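Local coordinates for ferric uptake regulation protein (Pseudomonas aeruginosa, PDB 1MZB) that probably senses intracellular iron and, as a metal-loaded dimer, binds DNA to regulate the transcription of iron-uptake genes, at residues A[106-111]-A[126-131]; A[25-30]-A[58-63]; A[114-117]-A[122-125]; A[90-95]-A[101-106]. All coordinates share one frame; numbering follows the deposited sequence.

Contact 1. Residues A[106-111]-A[126-131]; sequences AEIEKR and HNLVLY. With ZN (zinc ion), chain B; ZN (zinc ion), chain E.
I108 meets L128 and E109 meets H126 where the start of helix 106-117 faces segment 126-131, a slight contact burying 136 Å² in total. In the first turn of the helix, E107 takes no part in it. Its OE2 lies 2.0 Å from a zinc ion (chain E) that also has water 2 as a ligand, but E107 CG is only 2.8 Å from the same zinc, which makes the geometry of this site doubtful. I108 supplies the apolar half of the contact: CD1, at the end of its longer branch, lies 4.2 Å from L128 CD2, a loose methyl-to-methyl touch.

This helix and the strand that follows belong to the alpha/beta dimerisation domain of the Fur fold, and the polar half of the contact is one of its metal sites. E109 leaves the helix aimed neither at segment 126-131 nor away from it, and a bend at chi2 (-58°) brings its carboxylate round to H126. There OE2 binds the zinc ion of chain B at 2.0 Å, while E109 OE1 stays 3.0 Å from that zinc, so the carboxylate binds through one oxygen. H126 binds through NE2 at 2.2 Å, its ring turned 41° from the carboxylate plane. H88, D90 and water 1 complete the site. Beyond E109, K110 NZ forms salt bridges to E8 and D85 of the second subunit.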
loop_
_atom_site.group_PDB
_atom_site.type_symbol
_atom_site.label_atom_id
_atom_site.label_comp_id
_atom_site.label_asym_id
_atom_site.label_seq_id
_atom_site.Cartn_x
_atom_site.Cartn_y
_atom_site.Cartn_z
ATOM N N ALA A 106 0.877 -1.603 -10.039
ATOM C CA ALA A 106 -0.184 -0.776 -10.612
ATOM C C ALA A 106 -0.649 -1.296 -11.984
ATOM O O ALA A 106 -1.812 -1.160 -12.326
ATOM C CB ALA A 106 0.294 0.695 -10.722
ATOM N N GLU A 107 0.237 -1.896 -12.761
ATOM C CA GLU A 107 -0.160 -2.391 -14.081
ATOM C C GLU A 107 -1.219 -3.493 -13.945
ATOM O O GLU A 107 -2.240 -3.463 -14.605
ATOM C CB GLU A 107 1.056 -2.935 -14.834
ATOM C CG GLU A 107 0.737 -3.627 -16.177
ATOM C CD GLU A 107 0.038 -2.710 -17.165
ATOM O OE1 GLU A 107 0.284 -1.484 -17.102
ATOM O OE2 GLU A 107 -0.745 -3.197 -18.017
ATOM N N ILE A 108 -0.976 -4.446 -13.053
ATOM C CA ILE A 108 -1.933 -5.538 -12.840
ATOM C C ILE A 108 -3.221 -5.006 -12.253
ATOM O O ILE A 108 -4.282 -5.431 -12.648
ATOM C CB ILE A 108 -1.372 -6.591 -11.877
ATOM C CG1 ILE A 108 -0.325 -7.410 -12.612
ATOM C CG2 ILE A 108 -2.492 -7.483 -11.318
ATOM C CD1 ILE A 108 0.326 -8.431 -11.755
ATOM N N GLU A 109 -3.135 -4.089 -11.292
ATOM C CA GLU A 109 -4.350 -3.530 -10.702
ATOM C C GLU A 109 -5.231 -2.851 -11.758
ATOM O O GLU A 109 -6.459 -2.976 -11.736
ATOM C CB GLU A 109 -3.997 -2.503 -9.615
ATOM C CG GLU A 109 -3.197 -3.045 -8.423
ATOM C CD GLU A 109 -3.895 -4.186 -7.698
ATOM O OE1 GLU A 109 -5.118 -4.106 -7.470
ATOM O OE2 GLU A 109 -3.195 -5.152 -7.335
ATOM N N LYS A 110 -4.618 -2.106 -12.674
ATOM C CA LYS A 110 -5.428 -1.435 -13.676
ATOM C C LYS A 110 -5.940 -2.449 -14.700
ATOM O O LYS A 110 -7.072 -2.331 -15.170
ATOM C CB LYS A 110 -4.634 -0.293 -14.330
ATOM C CG LYS A 110 -4.600 1.008 -13.466
ATOM C CD LYS A 110 -3.478 1.956 -13.953
ATOM C CE LYS A 110 -3.718 3.442 -13.684
ATOM N NZ LYS A 110 -3.564 3.942 -12.287
ATOM N N ARG A 111 -5.134 -3.463 -15.010
ATOM C CA ARG A 111 -5.571 -4.487 -15.971
ATOM C C ARG A 111 -6.771 -5.277 -15.407
ATOM O O ARG A 111 -7.689 -5.634 -16.156
ATOM C CB ARG A 111 -4.423 -5.427 -16.314
ATOM C CG ARG A 111 -4.817 -6.523 -17.296
ATOM C CD ARG A 111 -5.078 -5.921 -18.690
ATOM N NE ARG A 111 -5.381 -6.956 -19.671
ATOM C CZ ARG A 111 -5.743 -6.713 -20.919
ATOM N NH1 ARG A 111 -5.848 -5.454 -21.360
ATOM N NH2 ARG A 111 -6.003 -7.735 -21.724
ATOM N N HIS A 126 -10.419 -8.595 -4.457
ATOM C CA HIS A 126 -9.647 -9.552 -5.217
ATOM C C HIS A 126 -8.542 -10.118 -4.368
ATOM O O HIS A 126 -8.139 -9.542 -3.325
ATOM C CB HIS A 126 -9.027 -8.941 -6.477
ATOM C CG HIS A 126 -7.970 -7.914 -6.203
ATOM N ND1 HIS A 126 -8.296 -6.616 -5.944
ATOM C CD2 HIS A 126 -6.621 -8.051 -6.175
ATOM C CE1 HIS A 126 -7.153 -5.982 -5.762
ATOM N NE2 HIS A 126 -6.109 -6.804 -5.892
ATOM N N ASN A 127 -8.049 -11.258 -4.828
ATOM C CA ASN A 127 -6.935 -11.920 -4.165
ATOM C C ASN A 127 -5.956 -12.432 -5.199
ATOM O O ASN A 127 -6.337 -13.170 -6.117
ATOM C CB ASN A 127 -7.430 -13.098 -3.338
ATOM C CG ASN A 127 -6.311 -13.759 -2.583
ATOM O OD1 ASN A 127 -6.062 -14.940 -2.748
ATOM N ND2 ASN A 127 -5.626 -12.986 -1.749
ATOM N N LEU A 128 -4.698 -12.048 -5.070
ATOM C CA LEU A 128 -3.679 -12.530 -6.007
ATOM C C LEU A 128 -2.494 -13.064 -5.203
ATOM O O LEU A 128 -1.927 -12.343 -4.377
ATOM C CB LEU A 128 -3.180 -11.399 -6.937
ATOM C CG LEU A 128 -1.997 -11.830 -7.821
ATOM C CD1 LEU A 128 -2.410 -12.951 -8.830
ATOM C CD2 LEU A 128 -1.483 -10.584 -8.610
ATOM N N VAL A 129 -2.169 -14.338 -5.387
ATOM C CA VAL A 129 -0.997 -14.890 -4.680
ATOM C C VAL A 129 -0.105 -15.511 -5.731
ATOM O O VAL A 129 -0.580 -16.275 -6.588
ATOM C CB VAL A 129 -1.423 -15.978 -3.646
ATOM C CG1 VAL A 129 -0.148 -16.599 -2.963
ATOM C CG2 VAL A 129 -2.342 -15.373 -2.610
ATOM N N LEU A 130 1.189 -15.184 -5.698
ATOM C CA LEU A 130 2.106 -15.757 -6.667
ATOM C C LEU A 130 3.021 -16.689 -5.877
ATOM O O LEU A 130 3.670 -16.242 -4.953
ATOM C CB LEU A 130 2.937 -14.652 -7.335
ATOM C CG LEU A 130 2.091 -13.625 -8.100
ATOM C CD1 LEU A 130 3.025 -12.597 -8.743
ATOM C CD2 LEU A 130 1.238 -14.329 -9.135
ATOM N N TYR A 131 3.019 -17.977 -6.208
ATOM C CA TYR A 131 3.858 -18.922 -5.485
ATOM C C TYR A 131 5.149 -18.968 -6.249
ATOM O O TYR A 131 5.141 -19.183 -7.450
ATOM C CB TYR A 131 3.205 -20.303 -5.408
ATOM C CG TYR A 131 1.912 -20.270 -4.601
ATOM C CD1 TYR A 131 1.934 -20.321 -3.202
ATOM C CD2 TYR A 131 0.678 -20.137 -5.243
ATOM C CE1 TYR A 131 0.751 -20.243 -2.455
ATOM C CE2 TYR A 131 -0.526 -20.052 -4.488
ATOM C CZ TYR A 131 -0.461 -20.113 -3.109
ATOM O OH TYR A 131 -1.622 -20.065 -2.369
HETATM ZN ZN ZN B . -3.980 -6.456 -6.029
HETATM ZN ZN ZN E . -0.375 -5.156 -18.295
HETATM O O HOH W 1 -3.932 -7.904 -7.810
HETATM O O HOH W 2 -1.130 -6.568 -16.508
#

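Contact 2. Residues A[25-30]-A[58-63]; sequences QMLDSA and RVLTQF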
loop_
_atom_site.group_PDB
_atom_site.type_symbol
_atom_site.label_atom_id
_atom_site.label_comp_id
_atom_site.label_asym_id
_atom_site.label_seq_id
_atom_site.Cartn_x
_atom_site.Cartn_y
_atom_site.Cartn_z
ATOM N N GLN A 25 -4.778 -3.167 18.647
ATOM C CA GLN A 25 -3.536 -2.430 18.877
ATOM C C GLN A 25 -2.358 -3.338 18.582
ATOM O O GLN A 25 -1.342 -2.896 18.036
ATOM C CB GLN A 25 -3.465 -1.920 20.328
ATOM C CG GLN A 25 -4.445 -0.795 20.623
ATOM C CD GLN A 25 -4.519 -0.464 22.110
ATOM O OE1 GLN A 25 -4.142 -1.278 22.954
ATOM N NE2 GLN A 25 -5.033 0.728 22.434
ATOM N N MET A 26 -2.495 -4.618 18.935
ATOM C CA MET A 26 -1.429 -5.559 18.652
ATOM C C MET A 26 -1.249 -5.673 17.141
ATOM O O MET A 26 -0.119 -5.714 16.642
ATOM C CB MET A 26 -1.743 -6.931 19.240
ATOM C CG MET A 26 -0.575 -7.882 19.112
ATOM S SD MET A 26 0.915 -7.097 19.794
ATOM C CE MET A 26 0.416 -6.894 21.517
ATOM N N LEU A 27 -2.354 -5.739 16.405
ATOM C CA LEU A 27 -2.270 -5.841 14.955
ATOM C C LEU A 27 -1.617 -4.609 14.361
ATOM O O LEU A 27 -0.834 -4.706 13.405
ATOM C CB LEU A 27 -3.665 -5.983 14.348
ATOM C CG LEU A 27 -4.309 -7.349 14.550
ATOM C CD1 LEU A 27 -5.719 -7.339 13.962
ATOM C CD2 LEU A 27 -3.432 -8.416 13.890
ATOM N N ASP A 28 -1.953 -3.451 14.916
ATOM C CA ASP A 28 -1.396 -2.194 14.408
ATOM C C ASP A 28 0.131 -2.153 14.463
ATOM O O ASP A 28 0.772 -1.726 13.502
ATOM C CB ASP A 28 -1.975 -1.008 15.175
ATOM C CG ASP A 28 -3.426 -0.742 14.821
ATOM O OD1 ASP A 28 -3.885 -1.241 13.769
ATOM O OD2 ASP A 28 -4.111 -0.037 15.591
ATOM N N SER A 29 0.698 -2.579 15.588
ATOM C CA SER A 29 2.151 -2.594 15.784
ATOM C C SER A 29 2.734 -3.919 15.311
ATOM O O SER A 29 2.329 -4.973 15.799
ATOM C CB SER A 29 2.481 -2.440 17.263
ATOM O OG SER A 29 1.566 -1.566 17.893
ATOM N N ALA A 30 3.700 -3.881 14.396
ATOM C CA ALA A 30 4.285 -5.122 13.900
ATOM C C ALA A 30 5.649 -5.434 14.507
ATOM O O ALA A 30 6.579 -5.832 13.803
ATOM C CB ALA A 30 4.377 -5.082 12.359
ATOM N N ARG A 58 -11.274 -15.810 18.406
ATOM C CA ARG A 58 -12.634 -15.331 18.228
ATOM C C ARG A 58 -12.662 -13.890 17.758
ATOM O O ARG A 58 -13.369 -13.557 16.812
ATOM C CB ARG A 58 -13.399 -15.469 19.550
ATOM C CG ARG A 58 -13.577 -16.905 19.933
ATOM C CD ARG A 58 -14.844 -17.451 19.365
ATOM N NE ARG A 58 -15.988 -17.088 20.208
ATOM C CZ ARG A 58 -16.349 -17.747 21.307
ATOM N NH1 ARG A 58 -15.650 -18.807 21.698
ATOM N NH2 ARG A 58 -17.420 -17.363 22.004
ATOM N N VAL A 59 -11.914 -13.029 18.440
ATOM C CA VAL A 59 -11.877 -11.625 18.060
ATOM C C VAL A 59 -11.317 -11.423 16.653
ATOM O O VAL A 59 -11.843 -10.641 15.881
ATOM C CB VAL A 59 -11.040 -10.790 19.029
ATOM C CG1 VAL A 59 -10.900 -9.348 18.485
ATOM C CG2 VAL A 59 -11.672 -10.772 20.412
ATOM N N LEU A 60 -10.229 -12.120 16.307
ATOM C CA LEU A 60 -9.697 -11.964 14.977
ATOM C C LEU A 60 -10.747 -12.421 13.947
ATOM O O LEU A 60 -10.837 -11.845 12.873
ATOM C CB LEU A 60 -8.390 -12.791 14.826
ATOM C CG LEU A 60 -7.197 -12.297 15.661
ATOM C CD1 LEU A 60 -5.992 -13.348 15.647
ATOM C CD2 LEU A 60 -6.718 -10.979 14.999
ATOM N N THR A 61 -11.544 -13.444 14.281
ATOM C CA THR A 61 -12.573 -13.910 13.331
ATOM C C THR A 61 -13.710 -12.864 13.237
ATOM O O THR A 61 -14.278 -12.634 12.162
ATOM C CB THR A 61 -13.131 -15.291 13.731
ATOM O OG1 THR A 61 -12.069 -16.265 13.590
ATOM C CG2 THR A 61 -14.277 -15.704 12.796
ATOM N N GLN A 62 -13.972 -12.195 14.352
ATOM C CA GLN A 62 -14.996 -11.124 14.383
ATOM C C GLN A 62 -14.488 -9.994 13.483
ATOM O O GLN A 62 -15.254 -9.443 12.676
ATOM C CB GLN A 62 -15.212 -10.623 15.826
ATOM C CG GLN A 62 -15.746 -11.677 16.815
ATOM C CD GLN A 62 -16.103 -11.146 18.202
ATOM O OE1 GLN A 62 -15.343 -10.383 18.821
ATOM N NE2 GLN A 62 -17.278 -11.562 18.710
ATOM N N PHE A 63 -13.196 -9.659 13.610
ATOM C CA PHE A 63 -12.585 -8.597 12.806
ATOM C C PHE A 63 -12.588 -8.936 11.329
ATOM O O PHE A 63 -12.768 -8.078 10.474
ATOM C CB PHE A 63 -11.125 -8.348 13.230
ATOM C CG PHE A 63 -10.980 -7.607 14.519
ATOM C CD1 PHE A 63 -12.094 -7.224 15.251
ATOM C CD2 PHE A 63 -9.723 -7.315 15.012
ATOM C CE1 PHE A 63 -11.948 -6.554 16.456
ATOM C CE2 PHE A 63 -9.572 -6.644 16.230
ATOM C CZ PHE A 63 -10.683 -6.269 16.946
#
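In the winged-helix DNA-binding domain, L27 near the end of helix 18-28 packs against L60 and F63 of helix 53-66, which by its place in the fold is probably the recognition helix. A single methyl does the touching from the first helix. With CG anti to its carbonyl carbon (chi1 -74°) and an extended chi2, L27 carries CD1 across to both partners: L27 CD1 lies 3.9 Å from L60 CD2, and F63 CD2 is 4.1 Å from the same L27 CD1. The methyl comes in at the edge of the phenyl ring, near its plane, while V59 CG1 of the same helix stands over one ring face. L60 does not leave its backbone aimed at helix 18-28; only the end of its chain comes near. The two leucines cross obliquely, whereas L27 and F63 run past each other in opposite directions. No polar group takes part, and the three touching residues are buried, although they bury merely 95 Å² between the segments.

Just past L27 the helix stops. S29 leaves helical geometry, and its N and OG, each 3.2 Å from Q25 O, bind that carbonyl oxygen from opposite faces of its plane. Around the apolar core, I23 and L24 of helix 18-28 continue the packing against F63, A37 and V40 of helix 37-46 touch L60, and L83 and F81 of strand 80-83 lie beside L27 and L60.

Contact 3. Residues A[114-117]-A[122-125]; sequences EIVR and ELVD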
loop_
_atom_site.group_PDB
_atom_site.type_symbol
_atom_site.label_atom_id
_atom_site.label_comp_id
_atom_site.label_asym_id
_atom_site.label_seq_id
_atom_site.Cartn_x
_atom_site.Cartn_y
_atom_site.Cartn_z
ATOM N N GLU A 114 -9.791 -3.189 -15.896
ATOM C CA GLU A 114 -10.151 -3.136 -17.310
ATOM C C GLU A 114 -10.907 -4.396 -17.740
ATOM O O GLU A 114 -11.921 -4.305 -18.431
ATOM C CB GLU A 114 -8.888 -2.931 -18.166
ATOM C CG GLU A 114 -9.131 -2.872 -19.685
ATOM C CD GLU A 114 -7.861 -2.557 -20.494
ATOM O OE1 GLU A 114 -6.732 -2.884 -20.032
ATOM O OE2 GLU A 114 -7.997 -1.994 -21.607
ATOM N N ILE A 115 -10.402 -5.550 -17.310
ATOM C CA ILE A 115 -10.965 -6.877 -17.610
ATOM C C ILE A 115 -12.406 -6.955 -17.115
ATOM O O ILE A 115 -13.301 -7.404 -17.820
ATOM C CB ILE A 115 -10.192 -7.995 -16.860
ATOM C CG1 ILE A 115 -8.878 -8.311 -17.564
ATOM C CG2 ILE A 115 -11.042 -9.271 -16.768
ATOM C CD1 ILE A 115 -8.069 -9.341 -16.819
ATOM N N VAL A 116 -12.603 -6.523 -15.881
ATOM C CA VAL A 116 -13.908 -6.564 -15.247
ATOM C C VAL A 116 -14.880 -5.533 -15.828
ATOM O O VAL A 116 -16.028 -5.853 -16.127
ATOM C CB VAL A 116 -13.719 -6.376 -13.723
ATOM C CG1 VAL A 116 -15.038 -6.269 -13.020
ATOM C CG2 VAL A 116 -12.924 -7.593 -13.177
ATOM N N ARG A 117 -14.409 -4.310 -16.019
ATOM C CA ARG A 117 -15.264 -3.258 -16.560
ATOM C C ARG A 117 -15.709 -3.523 -17.994
ATOM O O ARG A 117 -16.836 -3.203 -18.363
ATOM C CB ARG A 117 -14.541 -1.910 -16.479
ATOM C CG ARG A 117 -14.324 -1.465 -15.051
ATOM C CD ARG A 117 -13.580 -0.146 -14.940
ATOM N NE ARG A 117 -13.237 0.122 -13.547
ATOM C CZ ARG A 117 -12.635 1.227 -13.124
ATOM N NH1 ARG A 117 -12.304 2.184 -13.986
ATOM N NH2 ARG A 117 -12.357 1.373 -11.839
ATOM N N GLU A 122 -18.141 -4.440 -11.761
ATOM C CA GLU A 122 -17.412 -3.512 -10.920
ATOM C C GLU A 122 -16.558 -4.431 -10.049
ATOM O O GLU A 122 -17.040 -5.463 -9.605
ATOM C CB GLU A 122 -18.376 -2.755 -10.026
ATOM C CG GLU A 122 -17.803 -1.509 -9.417
ATOM C CD GLU A 122 -18.885 -0.669 -8.750
ATOM O OE1 GLU A 122 -19.922 -0.402 -9.407
ATOM O OE2 GLU A 122 -18.693 -0.281 -7.571
ATOM N N LEU A 123 -15.305 -4.066 -9.806
ATOM C CA LEU A 123 -14.461 -4.905 -8.980
ATOM C C LEU A 123 -14.686 -4.605 -7.495
ATOM O O LEU A 123 -14.442 -3.489 -7.007
ATOM C CB LEU A 123 -12.992 -4.713 -9.395
ATOM C CG LEU A 123 -11.915 -5.620 -8.813
ATOM C CD1 LEU A 123 -12.207 -7.104 -9.081
ATOM C CD2 LEU A 123 -10.592 -5.220 -9.464
ATOM N N VAL A 124 -15.193 -5.599 -6.776
ATOM C CA VAL A 124 -15.478 -5.494 -5.342
ATOM C C VAL A 124 -14.266 -5.789 -4.449
ATOM O O VAL A 124 -14.004 -5.104 -3.441
ATOM C CB VAL A 124 -16.626 -6.499 -4.983
ATOM C CG1 VAL A 124 -16.928 -6.490 -3.506
ATOM C CG2 VAL A 124 -17.855 -6.167 -5.801
ATOM N N ASP A 125 -13.505 -6.809 -4.821
ATOM C CA ASP A 125 -12.363 -7.211 -4.017
ATOM C C ASP A 125 -11.592 -8.175 -4.905
ATOM O O ASP A 125 -12.049 -8.524 -5.991
ATOM C CB ASP A 125 -12.895 -7.938 -2.782
ATOM C CG ASP A 125 -11.841 -8.180 -1.714
ATOM O OD1 ASP A 125 -10.710 -7.660 -1.816
ATOM O OD2 ASP A 125 -12.173 -8.910 -0.748
HETATM O O HOH W 3 -13.991 -1.453 -10.811
#
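V116 and L123 cross at about a right angle, each offering one methyl to the other: V116 CG2 and L123 CD1 stand 4.2 Å apart. The valine points toward the loop, and its two branches divide the work. CG1, placed anti to the backbone N (chi1 174°), lies against main chain rather than side chain, 3.8 Å from the carbonyl carbon E122 C and 3.9 Å from L123 N. The E122 side chain itself starts away from the helix, so this residue is met through its backbone.

The two segments are the last turn of helix 106-117 and the loop leading from it toward strand 129-132, so the valine packs the helix end against the returning chain in the dimerisation domain. A water provides the polar link. Water 3 accepts from R117 NE at 3.2 Å and from L123 N at 3.1 Å, and it sits at the edge of the guanidinium group, in its plane. R117 is not aimed at the loop at its start, but its extended chain brings the guanidinium nearer. On the helix, E114 makes a salt bridge with R111, while E114 and R117 also pack on M3 and V4 of the second subunit.

Contact 4. Residues A[90-95]-A[101-106]; sequences DHMVCV and IEFMDA. With ZN (zinc ion), chain C; ZN (zinc ion), chain B.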
loop_
_atom_site.group_PDB
_atom_site.type_symbol
_atom_site.label_atom_id
_atom_site.label_comp_id
_atom_site.label_asym_id
_atom_site.label_seq_id
_atom_site.Cartn_x
_atom_site.Cartn_y
_atom_site.Cartn_z
ATOM N N ASP A 90 -0.680 -7.495 -2.585
ATOM C CA ASP A 90 -0.970 -8.864 -2.982
ATOM C C ASP A 90 0.268 -9.567 -2.450
ATOM O O ASP A 90 1.076 -8.923 -1.811
ATOM C CB ASP A 90 -1.078 -8.939 -4.466
ATOM C CG ASP A 90 -2.229 -8.066 -4.980
ATOM O OD1 ASP A 90 -3.346 -8.191 -4.467
ATOM O OD2 ASP A 90 -1.990 -7.301 -5.857
ATOM N N HIS A 91 0.443 -10.846 -2.711
ATOM C CA HIS A 91 1.583 -11.518 -2.077
ATOM C C HIS A 91 2.313 -12.516 -2.926
ATOM O O HIS A 91 1.700 -13.214 -3.731
ATOM C CB HIS A 91 1.091 -12.299 -0.818
ATOM C CG HIS A 91 0.392 -11.470 0.215
ATOM N ND1 HIS A 91 -0.921 -11.083 0.079
ATOM C CD2 HIS A 91 0.888 -10.945 1.358
ATOM C CE1 HIS A 91 -1.182 -10.336 1.128
ATOM N NE2 HIS A 91 -0.134 -10.227 1.918
ATOM N N MET A 92 3.632 -12.583 -2.736
ATOM C CA MET A 92 4.437 -13.626 -3.341
ATOM C C MET A 92 4.755 -14.545 -2.129
ATOM O O MET A 92 5.013 -14.061 -1.011
ATOM C CB MET A 92 5.751 -13.071 -3.895
ATOM C CG MET A 92 5.569 -12.505 -5.272
ATOM S SD MET A 92 7.045 -11.712 -5.811
ATOM C CE MET A 92 8.156 -12.944 -5.628
ATOM N N VAL A 93 4.663 -15.853 -2.331
ATOM C CA VAL A 93 4.963 -16.792 -1.239
ATOM C C VAL A 93 6.038 -17.765 -1.731
ATOM O O VAL A 93 5.874 -18.397 -2.782
ATOM C CB VAL A 93 3.703 -17.585 -0.852
ATOM C CG1 VAL A 93 4.010 -18.520 0.314
ATOM C CG2 VAL A 93 2.602 -16.632 -0.442
ATOM N N CYS A 94 7.129 -17.872 -0.977
ATOM C CA CYS A 94 8.237 -18.775 -1.304
ATOM C C CYS A 94 7.761 -20.148 -0.875
ATOM O O CYS A 94 7.625 -20.421 0.312
ATOM C CB CYS A 94 9.483 -18.375 -0.525
ATOM S SG CYS A 94 10.127 -16.821 -1.109
ATOM N N VAL A 95 7.506 -21.010 -1.851
ATOM C CA VAL A 95 6.955 -22.307 -1.544
ATOM C C VAL A 95 7.824 -23.153 -0.657
ATOM O O VAL A 95 7.322 -23.858 0.198
ATOM C CB VAL A 95 6.618 -23.126 -2.821
ATOM C CG1 VAL A 95 5.678 -22.338 -3.733
ATOM C CG2 VAL A 95 7.875 -23.497 -3.559
ATOM N N ILE A 101 6.137 -12.298 0.734
ATOM C CA ILE A 101 6.623 -11.024 0.219
ATOM C C ILE A 101 5.440 -10.236 -0.348
ATOM O O ILE A 101 4.787 -10.680 -1.287
ATOM C CB ILE A 101 7.665 -11.270 -0.908
ATOM C CG1 ILE A 101 8.853 -12.068 -0.348
ATOM C CG2 ILE A 101 8.110 -9.946 -1.546
ATOM C CD1 ILE A 101 9.718 -12.697 -1.419
ATOM N N GLU A 102 5.144 -9.081 0.239
ATOM C CA GLU A 102 4.060 -8.256 -0.292
ATOM C C GLU A 102 4.524 -7.469 -1.526
ATOM O O GLU A 102 5.700 -7.097 -1.654
ATOM C CB GLU A 102 3.567 -7.243 0.752
ATOM C CG GLU A 102 2.771 -7.842 1.899
ATOM C CD GLU A 102 2.089 -6.783 2.758
ATOM O OE1 GLU A 102 2.583 -5.631 2.788
ATOM O OE2 GLU A 102 1.074 -7.103 3.418
ATOM N N PHE A 103 3.595 -7.220 -2.443
ATOM C CA PHE A 103 3.895 -6.411 -3.620
ATOM C C PHE A 103 2.606 -5.761 -4.061
ATOM O O PHE A 103 1.519 -6.160 -3.644
ATOM C CB PHE A 103 4.497 -7.233 -4.759
ATOM C CG PHE A 103 3.522 -8.138 -5.463
ATOM C CD1 PHE A 103 3.247 -9.423 -4.972
ATOM C CD2 PHE A 103 2.890 -7.711 -6.615
ATOM C CE1 PHE A 103 2.351 -10.273 -5.641
ATOM C CE2 PHE A 103 1.979 -8.542 -7.298
ATOM C CZ PHE A 103 1.715 -9.827 -6.808
ATOM N N MET A 104 2.727 -4.734 -4.882
ATOM C CA MET A 104 1.571 -4.030 -5.406
ATOM C C MET A 104 2.021 -3.541 -6.774
ATOM O O MET A 104 2.936 -2.712 -6.882
ATOM C CB MET A 104 1.231 -2.843 -4.512
ATOM C CG MET A 104 0.629 -1.664 -5.258
ATOM S SD MET A 104 -1.111 -1.834 -5.514
ATOM C CE MET A 104 -1.717 -1.225 -3.937
ATOM N N ASP A 105 1.419 -4.083 -7.817
ATOM C CA ASP A 105 1.801 -3.691 -9.159
ATOM C C ASP A 105 0.659 -2.895 -9.791
ATOM O O ASP A 105 -0.389 -3.460 -10.081
ATOM C CB ASP A 105 2.069 -4.917 -10.012
ATOM C CG ASP A 105 2.644 -4.540 -11.353
ATOM O OD1 ASP A 105 3.690 -3.869 -11.350
ATOM O OD2 ASP A 105 2.061 -4.877 -12.387
ATOM N N ALA A 106 0.877 -1.603 -10.039
ATOM C CA ALA A 106 -0.184 -0.776 -10.612
ATOM C C ALA A 106 -0.649 -1.296 -11.984
ATOM O O ALA A 106 -1.812 -1.160 -12.326
ATOM C CB ALA A 106 0.294 0.695 -10.722
HETATM ZN ZN ZN C . 0.158 -9.052 3.561
HETATM ZN ZN ZN B . -3.980 -6.456 -6.029
HETATM O O HOH W 4 -0.692 -6.041 -7.811
HETATM O O HOH W 1 -3.932 -7.904 -7.810
#
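D90 and F103 form the tightly packed end of this contact. D90 N donates to F103 O at 2.8 Å, and F103 N returns a bond to D90 O, reaching it from well above the carbonyl plane. With chi1 of 73°, the phenylalanine has CG between its own backbone N and carbonyl carbon, which turns the ring across the neighbouring strand. D90 CB then rests over one ring face, 4.0 Å from the F103 centroid, in a CH-pi contact, and the ring edge meets H91 C. Two residues further along, the hydrogen-bonded pair M92 and I101 has two nearly straight bonds, both 2.7 Å (M92 N to I101 O and I101 N to M92 O). M92 crosses the phenyl ring at about a right angle, with M92 CG packed 3.9 Å from F103 CD1; only its sulfur stands off, SD being 5.2 Å from the F103 centroid in an oblique Met-aromatic contact.

Packing is looser toward the hairpin turn, where C94 SG barely meets I101 CD1, at 4.2 Å.

On the other sheet face, the non-hydrogen-bonded pair H91 and E102 point the same way, side by side, and bind one zinc ion (chain C), H91 NE2 at 2.0 Å and E102 OE2 at 2.2 Å. H34 and E82 complete that site. D90 binds the chain B zinc through both carboxylate oxygens. Water 4 accepts from D105 N and lies close to D90 OD2, to which it may donate. The arrangement is an antiparallel beta hairpin of the Fur dimerisation domain, with metal ligands on both of its faces.

In the fold
Contacts 1 and 4 meet most directly, their centres 9 Å apart: strands 129-132 and 90-94 are parallel neighbours in one sheet, with L130 N 2.8 Å from H91 O, and both contacts contribute ligands to the chain B zinc. Contact 3 continues contact 1 at the far end of helix 106-117, about 12 Å away between centres; the L123 side chain remains about 8 Å from a zinc. Contact 2 lies across the chain's centre, 25 Å from contact 1 and 22 Å from contact 4 between centres, in the DNA-binding domain. The chain C zinc spans that division, since H34 and E82 join contact 4's H91 and E102. All four contacts also touch the second subunit.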